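PDB 6LB9: DUF4007 domain-containing protein from Streptomyces clavuligerus, which probably acts as the DNA-nicking component of an Ssp phosphorothioate-modification system and binds a magnesium ion. Local coordinates for residues 18-23 with 54-59; 109-114 with 205-210. One frame throughout, in Å; residues are numbered along the deposited sequence.

Interaction 1: 18-23 with 54-59. With MG (magnesium ion), chain C.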
loop_
_atom_site.group_PDB
_atom_site.type_symbol
_atom_site.label_atom_id
_atom_site.label_comp_id
_atom_site.label_asym_id
_atom_site.label_seq_id
_atom_site.Cartn_x
_atom_site.Cartn_y
_atom_site.Cartn_z
ATOM N N GLU A 18 4.196 -19.645 -2.948
ATOM C CA GLU A 18 3.906 -19.857 -4.370
ATOM C C GLU A 18 4.193 -18.600 -5.202
ATOM O O GLU A 18 3.518 -18.329 -6.209
ATOM C CB GLU A 18 2.454 -20.349 -4.579
ATOM C CG GLU A 18 2.195 -21.807 -4.089
ATOM C CD GLU A 18 0.721 -22.299 -4.198
ATOM O OE1 GLU A 18 0.165 -22.338 -5.331
ATOM O OE2 GLU A 18 0.128 -22.701 -3.153
ATOM N N THR A 19 5.210 -17.835 -4.794
ATOM C CA THR A 19 5.671 -16.596 -5.425
ATOM C C THR A 19 4.678 -15.445 -5.308
ATOM O O THR A 19 4.840 -14.438 -6.004
ATOM C CB THR A 19 6.042 -16.764 -6.913
ATOM O OG1 THR A 19 4.857 -16.950 -7.702
ATOM C CG2 THR A 19 6.968 -17.933 -7.122
ATOM N N PHE A 20 3.655 -15.557 -4.464
ATOM C CA PHE A 20 2.829 -14.403 -4.125
ATOM C C PHE A 20 3.552 -13.534 -3.086
ATOM O O PHE A 20 3.889 -14.013 -1.993
ATOM C CB PHE A 20 1.479 -14.856 -3.577
ATOM C CG PHE A 20 0.540 -15.396 -4.619
ATOM C CD1 PHE A 20 0.175 -14.623 -5.714
ATOM C CD2 PHE A 20 -0.005 -16.672 -4.482
ATOM C CE1 PHE A 20 -0.726 -15.121 -6.667
ATOM C CE2 PHE A 20 -0.902 -17.177 -5.434
ATOM C CZ PHE A 20 -1.257 -16.396 -6.525
ATOM N N ALA A 21 3.796 -12.261 -3.423
ATOM C CA ALA A 21 4.322 -11.317 -2.444
ATOM C C ALA A 21 3.246 -10.942 -1.414
ATOM O O ALA A 21 2.049 -11.081 -1.676
ATOM C CB ALA A 21 4.854 -10.069 -3.153
ATOM N N PRO A 22 3.649 -10.462 -0.231
ATOM C CA PRO A 22 2.653 -10.126 0.810
ATOM C C PRO A 22 1.655 -9.066 0.360
ATOM O O PRO A 22 1.975 -8.170 -0.427
ATOM C CB PRO A 22 3.505 -9.589 1.968
ATOM C CG PRO A 22 4.903 -10.047 1.683
ATOM C CD PRO A 22 5.023 -10.149 0.198
ATOM N N ARG A 23 0.441 -9.156 0.907
ATOM C CA ARG A 23 -0.625 -8.191 0.658
ATOM C C ARG A 23 -1.183 -7.704 1.985
ATOM O O ARG A 23 -1.381 -8.492 2.915
ATOM C CB ARG A 23 -1.765 -8.791 -0.166
ATOM C CG ARG A 23 -1.316 -9.523 -1.426
ATOM C CD ARG A 23 -2.510 -9.848 -2.336
ATOM N NE ARG A 23 -2.167 -10.880 -3.312
ATOM C CZ ARG A 23 -2.996 -11.356 -4.235
ATOM N NH1 ARG A 23 -4.242 -10.897 -4.297
ATOM N NH2 ARG A 23 -2.580 -12.303 -5.091
ATOM N N LYS A 54 -8.830 -20.094 -4.018
ATOM C CA LYS A 54 -8.341 -21.338 -3.411
ATOM C C LYS A 54 -6.822 -21.463 -3.519
ATOM O O LYS A 54 -6.161 -21.976 -2.599
ATOM C CB LYS A 54 -9.020 -22.549 -4.068
ATOM C CG LYS A 54 -8.662 -23.909 -3.447
ATOM C CD LYS A 54 -9.867 -24.596 -2.805
ATOM C CE LYS A 54 -9.462 -25.495 -1.629
ATOM N NZ LYS A 54 -9.056 -24.708 -0.422
ATOM N N ASN A 55 -6.246 -20.966 -4.628
ATOM C CA ASN A 55 -4.809 -21.013 -4.838
ATOM C C ASN A 55 -4.033 -19.997 -3.982
ATOM O O ASN A 55 -2.804 -19.964 -4.077
ATOM C CB ASN A 55 -4.506 -20.792 -6.323
ATOM C CG ASN A 55 -4.895 -19.397 -6.801
ATOM O OD1 ASN A 55 -5.946 -18.861 -6.429
ATOM N ND2 ASN A 55 -4.056 -18.811 -7.635
ATOM N N MET A 56 -4.705 -19.174 -3.170
ATOM C CA MET A 56 -4.051 -18.155 -2.347
ATOM C C MET A 56 -4.120 -18.439 -0.853
ATOM O O MET A 56 -3.434 -17.759 -0.083
ATOM C CB MET A 56 -4.681 -16.776 -2.584
ATOM C CG MET A 56 -4.496 -16.184 -3.979
ATOM S SD MET A 56 -5.712 -14.874 -4.303
ATOM C CE MET A 56 -5.566 -14.738 -6.095
ATOM N N VAL A 57 -4.941 -19.403 -0.423
ATOM C CA VAL A 57 -5.166 -19.626 1.007
ATOM C C VAL A 57 -3.862 -19.987 1.710
ATOM O O VAL A 57 -3.556 -19.465 2.789
ATOM C CB VAL A 57 -6.232 -20.714 1.221
ATOM C CG1 VAL A 57 -6.344 -21.081 2.708
ATOM C CG2 VAL A 57 -7.580 -20.263 0.664
ATOM N N TYR A 58 -3.071 -20.889 1.120
ATOM C CA TYR A 58 -1.865 -21.293 1.840
ATOM C C TYR A 58 -0.826 -20.175 1.864
ATOM O O TYR A 58 -0.144 -19.991 2.877
ATOM C CB TYR A 58 -1.265 -22.575 1.266
ATOM C CG TYR A 58 -0.397 -23.260 2.311
ATOM C CD1 TYR A 58 0.935 -22.882 2.492
ATOM C CD2 TYR A 58 -0.922 -24.238 3.156
ATOM C CE1 TYR A 58 1.718 -23.462 3.474
ATOM C CE2 TYR A 58 -0.135 -24.848 4.122
ATOM C CZ TYR A 58 1.191 -24.448 4.269
ATOM O OH TYR A 58 1.989 -25.026 5.222
ATOM N N ALA A 59 -0.686 -19.436 0.761
ATOM C CA ALA A 59 0.210 -18.279 0.732
ATOM C C ALA A 59 -0.124 -17.304 1.851
ATOM O O ALA A 59 0.768 -16.782 2.537
ATOM C CB ALA A 59 0.106 -17.569 -0.619
HETATM MG MG MG C . -2.189 -23.661 -2.991
HETATM O O HOH W 1 -3.636 -22.865 -1.077
#

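Interaction 2: 109-114 with 205-210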
loop_
_atom_site.group_PDB
_atom_site.type_symbol
_atom_site.label_atom_id
_atom_site.label_comp_id
_atom_site.label_asym_id
_atom_site.label_seq_id
_atom_site.Cartn_x
_atom_site.Cartn_y
_atom_site.Cartn_z
ATOM N N SER A 109 5.782 0.913 10.346
ATOM C CA SER A 109 5.151 -0.392 10.515
ATOM C C SER A 109 5.641 -1.398 9.476
ATOM O O SER A 109 5.793 -2.582 9.780
ATOM C CB SER A 109 3.634 -0.244 10.447
ATOM O OG SER A 109 3.205 0.744 11.358
ATOM N N LEU A 110 5.923 -0.951 8.252
ATOM C CA LEU A 110 6.456 -1.866 7.245
ATOM C C LEU A 110 7.903 -2.242 7.553
ATOM O O LEU A 110 8.261 -3.425 7.488
ATOM C CB LEU A 110 6.321 -1.251 5.852
ATOM C CG LEU A 110 4.856 -0.939 5.532
ATOM C CD1 LEU A 110 4.742 0.044 4.384
ATOM C CD2 LEU A 110 4.122 -2.230 5.212
ATOM N N TRP A 111 8.751 -1.254 7.903
ATOM C CA TRP A 111 10.088 -1.561 8.406
ATOM C C TRP A 111 10.015 -2.614 9.511
ATOM O O TRP A 111 10.784 -3.581 9.519
ATOM C CB TRP A 111 10.774 -0.280 8.928
ATOM C CG TRP A 111 11.255 0.631 7.819
ATOM C CD1 TRP A 111 10.705 1.823 7.448
ATOM C CD2 TRP A 111 12.341 0.394 6.907
ATOM N NE1 TRP A 111 11.387 2.352 6.384
ATOM C CE2 TRP A 111 12.386 1.492 6.020
ATOM C CE3 TRP A 111 13.270 -0.639 6.747
ATOM C CZ2 TRP A 111 13.329 1.595 4.999
ATOM C CZ3 TRP A 111 14.211 -0.534 5.719
ATOM C CH2 TRP A 111 14.235 0.575 4.869
ATOM N N LEU A 112 9.061 -2.450 10.433
ATOM C CA LEU A 112 8.911 -3.360 11.558
ATOM C C LEU A 112 8.525 -4.760 11.084
ATOM O O LEU A 112 9.099 -5.764 11.526
ATOM C CB LEU A 112 7.856 -2.801 12.526
ATOM C CG LEU A 112 7.483 -3.726 13.697
ATOM C CD1 LEU A 112 8.645 -3.853 14.664
ATOM C CD2 LEU A 112 6.195 -3.271 14.410
ATOM N N LEU A 113 7.532 -4.847 10.197
ATOM C CA LEU A 113 7.153 -6.148 9.661
ATOM C C LEU A 113 8.343 -6.812 8.975
ATOM O O LEU A 113 8.579 -8.013 9.147
ATOM C CB LEU A 113 5.981 -5.979 8.704
ATOM C CG LEU A 113 4.648 -5.809 9.425
ATOM C CD1 LEU A 113 3.604 -5.325 8.433
ATOM C CD2 LEU A 113 4.234 -7.142 10.056
ATOM N N HIS A 114 9.127 -6.024 8.231
ATOM C CA HIS A 114 10.345 -6.524 7.601
ATOM C C HIS A 114 11.317 -7.113 8.630
ATOM O O HIS A 114 11.866 -8.207 8.428
ATOM C CB HIS A 114 10.988 -5.391 6.803
ATOM C CG HIS A 114 12.319 -5.734 6.203
ATOM N ND1 HIS A 114 12.460 -6.608 5.144
ATOM C CD2 HIS A 114 13.567 -5.286 6.487
ATOM C CE1 HIS A 114 13.740 -6.705 4.819
ATOM N NE2 HIS A 114 14.434 -5.921 5.626
ATOM N N LEU A 205 9.715 0.798 0.931
ATOM C CA LEU A 205 10.927 0.893 1.735
ATOM C C LEU A 205 12.171 1.190 0.897
ATOM O O LEU A 205 13.226 1.452 1.475
ATOM C CB LEU A 205 11.134 -0.406 2.532
ATOM C CG LEU A 205 10.006 -0.905 3.450
ATOM C CD1 LEU A 205 10.455 -2.148 4.197
ATOM C CD2 LEU A 205 9.577 0.193 4.428
ATOM N N GLY A 206 12.082 1.116 -0.431
ATOM C CA GLY A 206 13.197 1.474 -1.305
ATOM C C GLY A 206 14.415 0.595 -1.144
ATOM O O GLY A 206 15.542 1.052 -1.361
ATOM N N LEU A 207 14.218 -0.672 -0.784
ATOM C CA LEU A 207 15.339 -1.512 -0.412
ATOM C C LEU A 207 15.992 -2.192 -1.600
ATOM O O LEU A 207 17.152 -2.593 -1.489
ATOM C CB LEU A 207 14.910 -2.572 0.606
ATOM C CG LEU A 207 14.937 -2.190 2.091
ATOM C CD1 LEU A 207 14.337 -3.339 2.923
ATOM C CD2 LEU A 207 16.331 -1.845 2.590
ATOM N N MET A 208 15.296 -2.318 -2.728
ATOM C CA MET A 208 15.837 -3.055 -3.860
ATOM C C MET A 208 15.468 -2.314 -5.130
ATOM O O MET A 208 14.403 -1.701 -5.216
ATOM C CB MET A 208 15.312 -4.517 -3.891
ATOM C CG MET A 208 15.947 -5.432 -4.948
ATOM S SD MET A 208 15.399 -7.155 -4.712
ATOM C CE MET A 208 15.873 -7.930 -6.280
ATOM N N GLU A 209 16.358 -2.380 -6.118
ATOM C CA GLU A 209 16.173 -1.659 -7.367
ATOM C C GLU A 209 16.807 -2.445 -8.510
ATOM O O GLU A 209 17.754 -3.219 -8.315
ATOM C CB GLU A 209 16.772 -0.243 -7.267
ATOM C CG GLU A 209 16.602 0.680 -8.514
ATOM C CD GLU A 209 15.150 0.824 -9.008
ATOM O OE1 GLU A 209 14.653 -0.069 -9.721
ATOM O OE2 GLU A 209 14.500 1.837 -8.679
ATOM N N GLN A 210 16.246 -2.262 -9.703
ATOM C CA GLN A 210 16.887 -2.708 -10.923
ATOM C C GLN A 210 18.109 -1.841 -11.186
ATOM O O GLN A 210 18.126 -0.648 -10.878
ATOM C CB GLN A 210 15.903 -2.623 -12.092
ATOM C CG GLN A 210 16.386 -3.206 -13.425
ATOM C CD GLN A 210 15.284 -3.174 -14.481
ATOM O OE1 GLN A 210 14.942 -2.115 -15.006
ATOM N NE2 GLN A 210 14.691 -4.338 -14.760
#

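Interaction 1: 18-23 with 54-59
Phe20 has the largest part in this contact, presenting the CE2-CZ end of its ring to the turn that leads into helix 57-66. Its CG lies anti to the carbonyl carbon (chi1 -74°), which sends the ring across to the other segment. Asn55 meets the rim of that ring: its backbone O lies near the ring plane, 3.6 Å from Phe20 CE2, and its ND2 also comes in the plane, 3.9 Å from Phe20 CZ. The amide stands nearly upright to the ring, the planes 79° apart. Met56 crosses the ring at about a right angle, with its CG 4.0 Å from Phe20 CE2, and the Ala59 methyl touches the ring at Phe20 CD2, CB to CD2 4.0 Å. Further out, the extended Met56 chain brings its CE to 4.0 Å from Arg23 NH2. Arg23, stretched from CG to NE, turns the edge of its guanidinium to Phe20 CD1, while NH1 makes a salt bridge to Glu105 of the second subunit.

Glu18 reaches out along the exposed side, nearly straight about CG-CB (chi2 176°), and its OE2 binds the magnesium ion at 2.5 Å. A water on the same ion accepts from Tyr58 N at 3.0 Å and donates to Lys54 O, so metal and water link the loop to the start of the helix.

Trp63, hydrogen-bonded to Phe20 O, and Lys178, bonded to Thr19 O, fasten the loop to helices 57-66 and 166-180, while Trp26 of helix 24-34 covers Met56 and Ala59.

Interaction 2: 109-114 with 205-210
Leu205 pushes its forked end into a hollow on helix 107-118 formed by Leu110, Trp111 and His114. The CD2 methyl is the leading bump: it sits over one face of the Trp111 indole, 3.4 Å from the centroid of the five-membered ring and 10° off the ring normal, a CH-pi contact. Leu110 CB closes one side, 3.8 Å from Leu205 CD2. The other branch, CD1, lies by the six-membered part of the indole, 4.1 Å from Trp111 CE3, and also reaches His114 CB.

Leu207 is a second bump, wedged between two rings. Its CD2 fits against the rim of the indole, 3.9 Å from Trp111 CH2 and near its plane. Its CD1 lies over one face of the His114 imidazole, 4.0 Å from the ring centroid, in a second CH-pi contact, still touching Trp111 CZ3. CG of His114, anti to the backbone N (chi1 175°), carries the imidazole out to Leu207, chi2 of 71° sets the turn of the ring, and its two nitrogens are tied off, ND1 with Tyr180 OH and NE2 with Ala267 O. Trp111 is fixed through NE1 to Ser228 OG. With an alanine in place of Trp111, Leu205 CD2 would probably face a gap where the indole had been, and the Ser228 hydroxyl would lose its indole partner.

Both leucines precede strand 208-211, within this chain an outer strand of a three-stranded antiparallel sheet, paired with strand 218-221. The contact joins helix 107-118 to the entry of that sheet, with Tyr180 of helix 166-180 on Leu207 and Ile233 of helix 231-243 on Trp111.

How the interactions relate
Interaction 2 belongs to the interior: every residue that touches is buried, and its centre lies about 11 Å from the centre of the chain. Interaction 1 is further out, its centre about 17 Å from that of the chain, and mixes buried and exposed residues. The chemistry follows. Leucine methyls against aromatic rings, mostly over their faces, do the work at 109-114 with 205-210, while 18-23 with 54-59 combines a phenylalanine edge with a magnesium ion and its water. The two use different elements and do not touch, their centres 19 Å apart, yet helix 166-180 has a residue at each: Lys178 at the first, Tyr180 at the second. Interaction 1 reaches the second subunit through Arg23.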